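Local coordinates for protein putative methyltransferase from antibiotic biosynthesis pathway (PDB 3EGE) that probably catalyses methyl transfer from S-adenosylmethionine, as a putative methyltransferase of an antibiotic biosynthesis pathway, at residues A[171-176]-A[253-258]; A[192-197]-A[241-246]. One frame throughout, in Å; residues are numbered along the deposited sequence.

Contact 1: residues A[171-176]-A[253-258]; sequences RRVEAI and RFIYTT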
loop_
_atom_site.group_PDB
_atom_site.type_symbol
_atom_site.label_atom_id
_atom_site.label_comp_id
_atom_site.label_asym_id
_atom_site.label_seq_id
_atom_site.Cartn_x
_atom_site.Cartn_y
_atom_site.Cartn_z
ATOM N N ARG A 171 -17.562 7.383 13.037
ATOM C CA ARG A 171 -16.765 8.611 12.968
ATOM C C ARG A 171 -16.831 8.924 11.482
ATOM O O ARG A 171 -16.963 7.985 10.664
ATOM C CB ARG A 171 -15.316 8.376 13.391
ATOM C CG ARG A 171 -15.110 7.920 14.813
ATOM C CD ARG A 171 -14.782 9.039 15.804
ATOM N NE ARG A 171 -13.415 9.574 15.629
ATOM C CZ ARG A 171 -12.636 10.117 16.591
ATOM N NH1 ARG A 171 -13.019 10.182 17.881
ATOM N NH2 ARG A 171 -11.411 10.560 16.271
ATOM N N ARG A 172 -16.783 10.209 11.126
ATOM C CA ARG A 172 -16.841 10.584 9.708
ATOM C C ARG A 172 -15.551 10.082 9.054
ATOM O O ARG A 172 -14.464 10.203 9.627
ATOM C CB ARG A 172 -17.033 12.090 9.479
ATOM C CG ARG A 172 -17.226 12.453 7.980
ATOM C CD ARG A 172 -17.469 13.930 7.693
ATOM N NE ARG A 172 -16.287 14.768 7.937
ATOM C CZ ARG A 172 -15.957 15.359 9.095
ATOM N NH1 ARG A 172 -16.699 15.228 10.207
ATOM N NH2 ARG A 172 -14.841 16.096 9.158
ATOM N N VAL A 173 -15.712 9.459 7.894
ATOM C CA VAL A 173 -14.616 8.949 7.093
ATOM C C VAL A 173 -14.470 9.896 5.900
ATOM O O VAL A 173 -15.468 10.260 5.282
ATOM C CB VAL A 173 -14.885 7.481 6.648
ATOM C CG1 VAL A 173 -13.939 7.034 5.523
ATOM C CG2 VAL A 173 -14.789 6.554 7.860
ATOM N N GLU A 174 -13.231 10.311 5.630
ATOM C CA GLU A 174 -12.850 11.124 4.477
ATOM C C GLU A 174 -11.820 10.374 3.651
ATOM O O GLU A 174 -11.237 9.393 4.115
ATOM C CB GLU A 174 -12.259 12.451 4.924
ATOM C CG GLU A 174 -13.309 13.447 5.347
ATOM C CD GLU A 174 -12.729 14.773 5.810
ATOM O OE1 GLU A 174 -11.484 14.891 5.922
ATOM O OE2 GLU A 174 -13.529 15.700 6.083
ATOM N N ALA A 175 -11.606 10.858 2.429
ATOM C CA ALA A 175 -10.636 10.295 1.491
ATOM C C ALA A 175 -9.878 11.380 0.730
ATOM O O ALA A 175 -10.439 12.416 0.448
ATOM C CB ALA A 175 -11.322 9.357 0.511
ATOM N N ILE A 176 -8.587 11.160 0.459
ATOM C CA ILE A 176 -7.779 12.096 -0.359
ATOM C C ILE A 176 -6.897 11.316 -1.324
ATOM O O ILE A 176 -6.494 10.206 -0.998
ATOM C CB ILE A 176 -6.890 13.056 0.478
ATOM C CG1 ILE A 176 -5.890 12.285 1.361
ATOM C CG2 ILE A 176 -7.764 13.956 1.306
ATOM C CD1 ILE A 176 -5.006 13.165 2.258
ATOM N N ARG A 253 -5.353 6.176 -2.707
ATOM C CA ARG A 253 -6.158 7.012 -1.826
ATOM C C ARG A 253 -5.932 6.711 -0.340
ATOM O O ARG A 253 -5.842 5.544 0.062
ATOM C CB ARG A 253 -7.645 6.720 -2.094
ATOM C CG ARG A 253 -8.178 7.064 -3.468
ATOM C CD ARG A 253 -8.387 8.579 -3.617
ATOM N NE ARG A 253 -8.873 8.925 -4.940
ATOM C CZ ARG A 253 -8.154 8.963 -6.067
ATOM N NH1 ARG A 253 -6.875 8.677 -6.082
ATOM N NH2 ARG A 253 -8.733 9.286 -7.209
ATOM N N PHE A 254 -5.856 7.775 0.463
ATOM C CA PHE A 254 -5.882 7.640 1.920
ATOM C C PHE A 254 -7.350 7.742 2.327
ATOM O O PHE A 254 -8.019 8.703 1.943
ATOM C CB PHE A 254 -5.078 8.718 2.648
ATOM C CG PHE A 254 -3.604 8.484 2.636
ATOM C CD1 PHE A 254 -3.044 7.528 3.469
ATOM C CD2 PHE A 254 -2.759 9.232 1.806
ATOM C CE1 PHE A 254 -1.646 7.306 3.486
ATOM C CE2 PHE A 254 -1.353 9.004 1.796
ATOM C CZ PHE A 254 -0.801 8.046 2.647
ATOM N N ILE A 255 -7.854 6.705 3.001
ATOM C CA ILE A 255 -9.166 6.717 3.654
ATOM C C ILE A 255 -8.805 6.872 5.144
ATOM O O ILE A 255 -7.934 6.143 5.651
ATOM C CB ILE A 255 -9.965 5.402 3.532
ATOM C CG1 ILE A 255 -10.421 5.107 2.119
ATOM C CG2 ILE A 255 -11.246 5.487 4.341
ATOM C CD1 ILE A 255 -11.169 3.757 2.095
ATOM N N TYR A 256 -9.479 7.804 5.823
ATOM C CA TYR A 256 -9.216 8.075 7.224
ATOM C C TYR A 256 -10.404 8.646 7.986
ATOM O O TYR A 256 -11.232 9.371 7.425
ATOM C CB TYR A 256 -8.010 9.020 7.379
ATOM C CG TYR A 256 -8.196 10.352 6.694
ATOM C CD1 TYR A 256 -7.915 10.498 5.333
ATOM C CD2 TYR A 256 -8.657 11.479 7.400
ATOM C CE1 TYR A 256 -8.084 11.730 4.678
ATOM C CE2 TYR A 256 -8.833 12.723 6.744
ATOM C CZ TYR A 256 -8.546 12.834 5.383
ATOM O OH TYR A 256 -8.728 14.030 4.711
ATOM N N THR A 257 -10.455 8.303 9.272
ATOM C CA THR A 257 -11.461 8.818 10.180
ATOM C C THR A 257 -11.119 10.244 10.638
ATOM O O THR A 257 -9.951 10.657 10.687
ATOM C CB THR A 257 -11.637 7.943 11.416
ATOM O OG1 THR A 257 -10.350 7.687 11.984
ATOM C CG2 THR A 257 -12.310 6.635 11.056
ATOM N N THR A 258 -12.188 10.986 10.912
ATOM C CA THR A 258 -12.154 12.347 11.453
ATOM C C THR A 258 -13.212 12.406 12.561
ATOM O O THR A 258 -14.025 11.482 12.696
ATOM C CB THR A 258 -12.483 13.437 10.372
ATOM O OG1 THR A 258 -13.721 13.127 9.726
ATOM C CG2 THR A 258 -11.390 13.530 9.311
#
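Glu174 lies across the ring of Tyr256 on the face of the sheet that both share with Arg172, Ile176, Phe254 and Thr258. Its CB sits over the aromatic face in a CH-pi contact, and its carboxylate plane stands 85° from the plane of the ring. The tyrosine CG lies between the backbone N and the carbonyl carbon (chi1 59°), and the far end of the ring approaches strand 172-176. The side chains of Ile176 and Tyr256 cross at about a right angle, with Ile176 CG2 3.5 Å from Tyr256 OH and Ile176 CG1 near CE1. The same CG1 touches CB of Phe254, whose ring leads away to pack on helix 20-30. These pairs belong to two antiparallel strands, 172-181 and 252-258, at the antiparallel end of the mixed sheet of a Rossmann-like methyltransferase fold; on its other edge, 252-258 pairs with strand 126-131. Backbone bonds join Glu174 with Tyr256 and Ile176 with Phe254 in both directions, the straightest being Glu174 N to Tyr256 O at 2.8 Å. Thr258 grips the carbonyl O of Arg172 twice, through its N at 2.7 Å and through OG1 at 3.0 Å, the hydroxyl standing above the carbonyl plane. That hydroxyl oxygen also lies over the centre of the Arg172 guanidinium face, while the guanidinium edge meets the Glu174 carboxylate in plane, in a salt bridge whose hydrogen bonds are weak and long, Glu174 OE2 lying 3.4 Å from Arg172 NH2. On the reverse face, Val173 CG1 presses against Ile255 CG2 at 3.3 Å and Val173 CG2 touches the methyl of Thr257, beneath helix 158-169, which supplies Ile162 and Leu165.

Contact 2: residues A[192-197]-A[241-246]; sequences AWRRPE and EIHHLQ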
loop_
_atom_site.group_PDB
_atom_site.type_symbol
_atom_site.label_atom_id
_atom_site.label_comp_id
_atom_site.label_asym_id
_atom_site.label_seq_id
_atom_site.Cartn_x
_atom_site.Cartn_y
_atom_site.Cartn_z
ATOM N N ALA A 192 6.918 2.631 -10.689
ATOM C CA ALA A 192 7.885 2.924 -11.765
ATOM C C ALA A 192 7.177 3.433 -13.071
ATOM O O ALA A 192 7.678 3.236 -14.201
ATOM C CB ALA A 192 8.768 1.724 -12.037
ATOM N N TRP A 193 6.044 4.136 -12.901
ATOM C CA TRP A 193 5.280 4.729 -14.018
ATOM C C TRP A 193 6.055 5.677 -14.947
ATOM O O TRP A 193 5.636 5.885 -16.057
ATOM C CB TRP A 193 4.040 5.487 -13.512
ATOM C CG TRP A 193 4.307 6.669 -12.644
ATOM C CD1 TRP A 193 4.392 6.679 -11.286
ATOM C CD2 TRP A 193 4.487 8.023 -13.066
ATOM N NE1 TRP A 193 4.591 7.950 -10.827
ATOM C CE2 TRP A 193 4.647 8.805 -11.892
ATOM C CE3 TRP A 193 4.492 8.666 -14.311
ATOM C CZ2 TRP A 193 4.869 10.187 -11.932
ATOM C CZ3 TRP A 193 4.692 10.060 -14.348
ATOM C CH2 TRP A 193 4.886 10.794 -13.171
ATOM N N ARG A 194 7.127 6.299 -14.467
ATOM C CA ARG A 194 7.938 7.178 -15.315
ATOM C C ARG A 194 9.315 6.567 -15.586
ATOM O O ARG A 194 10.145 7.218 -16.216
ATOM C CB ARG A 194 8.058 8.570 -14.677
ATOM C CG ARG A 194 7.907 9.710 -15.702
ATOM C CD ARG A 194 8.159 11.058 -15.040
ATOM N NE ARG A 194 9.596 11.275 -14.881
ATOM C CZ ARG A 194 10.176 12.398 -14.471
ATOM N NH1 ARG A 194 9.462 13.459 -14.108
ATOM N NH2 ARG A 194 11.511 12.452 -14.402
ATOM N N ARG A 195 9.517 5.314 -15.168
ATOM C CA ARG A 195 10.786 4.592 -15.287
ATOM C C ARG A 195 10.503 3.185 -15.843
ATOM O O ARG A 195 10.751 2.184 -15.160
ATOM C CB ARG A 195 11.436 4.516 -13.906
ATOM C CG ARG A 195 11.874 5.869 -13.344
ATOM C CD ARG A 195 12.284 5.778 -11.877
ATOM N NE ARG A 195 11.129 5.623 -10.985
ATOM C CZ ARG A 195 11.185 5.402 -9.667
ATOM N NH1 ARG A 195 12.334 5.253 -9.026
ATOM N NH2 ARG A 195 10.052 5.305 -8.981
ATOM N N PRO A 196 10.008 3.102 -17.099
ATOM C CA PRO A 196 9.558 1.825 -17.669
ATOM C C PRO A 196 10.561 0.673 -17.644
ATOM O O PRO A 196 10.156 -0.503 -17.501
ATOM C CB PRO A 196 9.193 2.192 -19.116
ATOM C CG PRO A 196 9.939 3.424 -19.389
ATOM C CD PRO A 196 9.896 4.179 -18.097
ATOM N N GLU A 197 11.837 1.028 -17.798
ATOM C CA GLU A 197 12.948 0.091 -17.773
ATOM C C GLU A 197 13.085 -0.678 -16.456
ATOM O O GLU A 197 13.571 -1.817 -16.460
ATOM C CB GLU A 197 14.271 0.780 -18.191
ATOM C CG GLU A 197 14.916 1.793 -17.198
ATOM C CD GLU A 197 14.134 3.084 -16.941
ATOM O OE1 GLU A 197 13.308 3.487 -17.801
ATOM O OE2 GLU A 197 14.376 3.696 -15.869
ATOM N N GLU A 241 5.094 11.396 -23.581
ATOM C CA GLU A 241 4.612 12.620 -22.893
ATOM C C GLU A 241 4.507 12.487 -21.382
ATOM O O GLU A 241 4.554 13.492 -20.670
ATOM C CB GLU A 241 3.248 13.068 -23.458
ATOM C CG GLU A 241 3.305 13.605 -24.903
ATOM C CD GLU A 241 4.145 14.886 -25.031
ATOM O OE1 GLU A 241 3.949 15.844 -24.218
ATOM O OE2 GLU A 241 5.000 14.924 -25.950
ATOM N N ILE A 242 4.356 11.255 -20.899
ATOM C CA ILE A 242 4.294 10.959 -19.460
ATOM C C ILE A 242 5.577 11.403 -18.716
ATOM O O ILE A 242 5.525 11.704 -17.526
ATOM C CB ILE A 242 3.981 9.434 -19.224
ATOM C CG1 ILE A 242 3.364 9.204 -17.837
ATOM C CG2 ILE A 242 5.220 8.570 -19.470
ATOM C CD1 ILE A 242 2.900 7.764 -17.593
ATOM N N HIS A 243 6.715 11.447 -19.429
ATOM C CA HIS A 243 7.998 11.893 -18.847
ATOM C C HIS A 243 7.991 13.342 -18.320
ATOM O O HIS A 243 8.764 13.667 -17.419
ATOM C CB HIS A 243 9.170 11.704 -19.838
ATOM C CG HIS A 243 10.514 11.943 -19.214
ATOM N ND1 HIS A 243 11.133 11.013 -18.401
ATOM C CD2 HIS A 243 11.320 13.031 -19.225
ATOM C CE1 HIS A 243 12.275 11.513 -17.960
ATOM N NE2 HIS A 243 12.413 12.734 -18.446
ATOM N N HIS A 244 7.113 14.189 -18.861
ATOM C CA HIS A 244 7.021 15.587 -18.437
ATOM C C HIS A 244 6.236 15.782 -17.146
ATOM O O HIS A 244 6.312 16.860 -16.569
ATOM C CB HIS A 244 6.423 16.475 -19.541
ATOM C CG HIS A 244 7.030 16.250 -20.892
ATOM N ND1 HIS A 244 8.385 16.357 -21.133
ATOM C CD2 HIS A 244 6.464 15.917 -22.073
ATOM C CE1 HIS A 244 8.626 16.095 -22.404
ATOM N NE2 HIS A 244 7.475 15.828 -22.999
ATOM N N LEU A 245 5.486 14.773 -16.699
ATOM C CA LEU A 245 4.702 14.859 -15.455
ATOM C C LEU A 245 5.555 14.609 -14.228
ATOM O O LEU A 245 6.308 13.652 -14.205
ATOM C CB LEU A 245 3.588 13.814 -15.453
ATOM C CG LEU A 245 2.515 13.879 -16.527
ATOM C CD1 LEU A 245 1.546 12.714 -16.313
ATOM C CD2 LEU A 245 1.785 15.223 -16.509
ATOM N N GLN A 246 5.435 15.452 -13.207
ATOM C CA GLN A 246 6.154 15.222 -11.931
ATOM C C GLN A 246 5.398 14.243 -11.025
ATOM O O GLN A 246 6.021 13.605 -10.168
ATOM C CB GLN A 246 6.508 16.541 -11.215
ATOM C CG GLN A 246 7.332 17.530 -12.082
ATOM C CD GLN A 246 8.509 16.889 -12.881
ATOM O OE1 GLN A 246 9.303 16.102 -12.348
ATOM N NE2 GLN A 246 8.618 17.255 -14.163
HETATM O O HOH W 1 9.882 8.617 -18.862
HETATM O O HOH W 2 12.071 15.425 -12.901
#
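Arg194 reaches across to the backbone of the facing segment with a nearly straight hydrogen bond from Arg194 NH1 to Leu245 O (3.2 Å, 172° at the hydrogen). The acceptor lies in the guanidinium plane, although the donor stands above the plane of the carbonyl. NH1 also makes a weak bond to Gln246 OE1, whose amide is turned 89° from the guanidinium. A water donates to that OE1 at 2.9 Å and accepts a weak bond from Arg194 NH2. The carbonyl O of His243 lies over one guanidinium face, 3.2 Å above it. A second water donates to Arg194 O and pairs with His243 ND1 at 2.7 Å, linking the two segments again.

Beside this polar patch, the Trp193 ring packs its CE3 on Ile242 CG1 at 3.7 Å, while CH2 meets CB of Leu245. Its NE1 is satisfied by Pro181 O and its carbonyl by Trp140 NE1. The two segments are loop and 3-10 elements, and Arg194 lies within the type I turn 192-195. The direct polar bonds of this surface contact, one nearly straight and one weak, thus all come from Arg194, with two waters completing the link, while the apolar part rests on Trp193.

In the fold
Following the chain from its N terminus, after helix 20-30 come the mutually parallel strands and their helices, ending with strand 126-131. Helices 146-153 and 158-169 then lead into residues 171-176, the first half of contact 1. Beyond strand 172-181 the chain enters the loop holding 192-197, passes through four helices between 202 and 239, and returns at 241-246, where contact 2 closes this largely helical excursion. Strand 247-248 follows, and 253-258 closes the longer loop of contact 1, so contact 2 is nested within contact 1. Their centres lie 29 Å apart and they do not touch: contact 1 joins neighbouring strands of the sheet, contact 2 the two ends of the helical insertion.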